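Local coordinates for protein transcriptional regulator, MarR family (Listeria monocytogenes str. 4b, PDB 2QWW) that probably binds DNA through a winged helix-turn-helix domain and regulates transcription as a dimeric MarR-family repressor, at residues L37-I41 with Q42-M46. Numbering follows the deposited sequence.
Sequences LGLTI and QQLAM
Thr40 and Gln43 exchange hydrogen bonds at the start of helix 41-52, a worked example of the capping box. From the N-cap position Thr40 OG1 accepts a hydrogen bond from Gln43 N at 2.9 Å; a chi1 of 65° sets the hydroxyl between its own backbone N and carbonyl carbon, turned to the first helical turn. In return Gln43, extended beyond CG, carries OE1 back to Thr40 N, 3.0 Å away; the donor N lies in the plane of the Gln43 carboxamide, on a lone pair of OE1.

The tight side is apolar. Leu39 crosses Leu44 at about a right angle, and its CD1 presses on Leu44 CD2 at 3.5 Å, closer than usual for carbons. Leu37 CD1 lies more loosely against Leu44 CD2, at 4.2 Å. On the solvent side two waters bridge the polar groups: one donates to Gly38 O and Gln43 OE1, while another bridges Thr40 OG1 and Gln42 NE2, its bond to NE2 being weak. Within the MarR-family domain this short turn thus ends helix 8-37 with a Schellman motif at Gly38 and starts helix 41-52 with a capping box. Reciprocal capping satisfies two backbone N-H groups and restrains the Gln43 carboxamide through OE1, gripped by both Thr40 N and a water.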
ATOM      1  N   LEU A  37     -12.159 -13.307   5.832  1.00 32.69           N
ATOM      2  CA  LEU A  37     -12.151 -14.167   4.649  1.00 34.42           C
ATOM      3  C   LEU A  37     -11.275 -15.405   4.853  1.00 33.54           C
ATOM      4  O   LEU A  37     -11.201 -16.266   3.976  1.00 33.18           O
ATOM      5  CB  LEU A  37     -11.674 -13.380   3.430  1.00 37.01           C
ATOM      6  CG  LEU A  37     -12.550 -12.165   3.078  1.00 39.90           C
ATOM      7  CD1 LEU A  37     -11.904 -11.332   2.009  1.00 39.33           C
ATOM      8  CD2 LEU A  37     -13.919 -12.596   2.655  1.00 40.01           C
ATOM      9  N   GLY A  38     -10.618 -15.476   6.010  1.00 33.13           N
ATOM     10  CA  GLY A  38      -9.743 -16.591   6.379  1.00 34.25           C
ATOM     11  C   GLY A  38      -8.334 -16.527   5.797  1.00 33.61           C
ATOM     12  O   GLY A  38      -7.574 -17.463   5.954  1.00 32.73           O
ATOM     13  N   LEU A  39      -7.981 -15.409   5.158  1.00 34.65           N
ATOM     14  CA  LEU A  39      -6.722 -15.294   4.443  1.00 31.31           C
ATOM     15  C   LEU A  39      -5.866 -14.166   4.925  1.00 33.21           C
ATOM     16  O   LEU A  39      -6.355 -13.226   5.525  1.00 32.77           O
ATOM     17  CB  LEU A  39      -7.023 -15.054   2.979  1.00 30.84           C
ATOM     18  CG  LEU A  39      -7.905 -16.089   2.272  1.00 31.20           C
ATOM     19  CD1 LEU A  39      -8.293 -15.597   0.910  1.00 38.15           C
ATOM     20  CD2 LEU A  39      -7.197 -17.405   2.173  1.00 33.01           C
ATOM     21  N   THR A  40      -4.574 -14.275   4.638  1.00 32.76           N
ATOM     22  CA  THR A  40      -3.630 -13.242   4.947  1.00 35.97           C
ATOM     23  C   THR A  40      -3.690 -12.251   3.793  1.00 37.18           C
ATOM     24  O   THR A  40      -4.208 -12.559   2.714  1.00 36.24           O
ATOM     25  CB  THR A  40      -2.217 -13.780   5.012  1.00 36.92           C
ATOM     26  OG1 THR A  40      -1.836 -14.250   3.713  1.00 38.32           O
ATOM     27  CG2 THR A  40      -2.110 -14.929   6.029  1.00 37.35           C
ATOM     28  N   ILE A  41      -3.176 -11.061   4.044  1.00 38.14           N
ATOM     29  CA  ILE A  41      -3.097  -9.989   3.050  1.00 41.07           C
ATOM     30  C   ILE A  41      -2.282 -10.402   1.826  1.00 39.30           C
ATOM     31  O   ILE A  41      -2.597 -10.003   0.711  1.00 42.73           O
ATOM     32  CB  ILE A  41      -2.521  -8.701   3.729  1.00 40.52           C
ATOM     33  CG1 ILE A  41      -3.589  -8.062   4.609  1.00 46.47           C
ATOM     34  CG2 ILE A  41      -1.986  -7.677   2.724  1.00 46.78           C
ATOM     35  CD1 ILE A  41      -4.816  -7.533   3.873  1.00 50.12           C
ATOM     36  N   GLN A  42      -1.255 -11.214   2.045  1.00 39.84           N
ATOM     37  CA  GLN A  42      -0.397 -11.726   0.979  1.00 39.15           C
ATOM     38  C   GLN A  42      -1.169 -12.776   0.153  1.00 37.18           C
ATOM     39  O   GLN A  42      -1.092 -12.790  -1.074  1.00 38.99           O
ATOM     40  CB  GLN A  42       0.899 -12.327   1.543  1.00 38.75           C
ATOM     41  CG  GLN A  42       1.641 -11.453   2.562  1.00 47.23           C
ATOM     42  CD  GLN A  42       1.231 -11.686   4.033  1.00 53.51           C
ATOM     43  OE1 GLN A  42       0.760 -10.768   4.704  1.00 48.13           O
ATOM     44  NE2 GLN A  42       1.405 -12.918   4.523  1.00 53.96           N
ATOM     45  N   GLN A  43      -1.904 -13.652   0.827  1.00 34.73           N
ATOM     46  CA  GLN A  43      -2.775 -14.622   0.148  1.00 33.37           C
ATOM     47  C   GLN A  43      -3.811 -13.943  -0.735  1.00 32.38           C
ATOM     48  O   GLN A  43      -4.091 -14.409  -1.834  1.00 32.56           O
ATOM     49  CB  GLN A  43      -3.493 -15.528   1.138  1.00 33.04           C
ATOM     50  CG  GLN A  43      -2.662 -16.697   1.659  1.00 34.76           C
ATOM     51  CD  GLN A  43      -3.452 -17.549   2.636  1.00 31.41           C
ATOM     52  OE1 GLN A  43      -4.011 -17.029   3.587  1.00 32.43           O
ATOM     53  NE2 GLN A  43      -3.494 -18.850   2.408  1.00 28.54           N
ATOM     54  N   LEU A  44      -4.408 -12.865  -0.244  1.00 34.60           N
ATOM     55  CA  LEU A  44      -5.362 -12.080  -1.034  1.00 33.30           C
ATOM     56  C   LEU A  44      -4.697 -11.322  -2.161  1.00 32.62           C
ATOM     57  O   LEU A  44      -5.266 -11.212  -3.223  1.00 33.31           O
ATOM     58  CB  LEU A  44      -6.114 -11.093  -0.160  1.00 34.01           C
ATOM     59  CG  LEU A  44      -7.136 -11.717   0.756  1.00 38.24           C
ATOM     60  CD1 LEU A  44      -7.569 -10.699   1.772  1.00 43.24           C
ATOM     61  CD2 LEU A  44      -8.318 -12.250  -0.054  1.00 39.74           C
ATOM     62  N   ALA A  45      -3.494 -10.807  -1.943  1.00 33.63           N
ATOM     63  CA  ALA A  45      -2.780 -10.125  -3.013  1.00 35.45           C
ATOM     64  C   ALA A  45      -2.582 -11.085  -4.189  1.00 36.58           C
ATOM     65  O   ALA A  45      -2.801 -10.723  -5.350  1.00 37.48           O
ATOM     66  CB  ALA A  45      -1.450  -9.613  -2.517  1.00 38.09           C
HETATM   67  N   MSE A  46      -2.190 -12.319  -3.876  1.00 36.68           N
HETATM   68  CA  MSE A  46      -1.997 -13.379  -4.879  1.00 34.74           C
HETATM   69  C   MSE A  46      -3.297 -13.692  -5.597  1.00 35.36           C
HETATM   70  O   MSE A  46      -3.331 -13.762  -6.826  1.00 33.93           O
HETATM   71  CB  MSE A  46      -1.454 -14.630  -4.191  1.00 34.70           C
HETATM   72  CG  MSE A  46      -1.227 -15.870  -5.087  1.00 37.27           C
HETATM   73 SE   MSE A  46      -0.102 -17.308  -4.260  0.75 31.57          SE
HETATM   74  CE  MSE A  46       1.481 -16.338  -4.038  1.00 38.62           C
TER
HETATM   75  O   HOH W   1      -4.453 -17.799   6.308  1.00 33.21           O
HETATM   76  O   HOH W   2       0.646 -15.879   3.612  1.00 25.55           O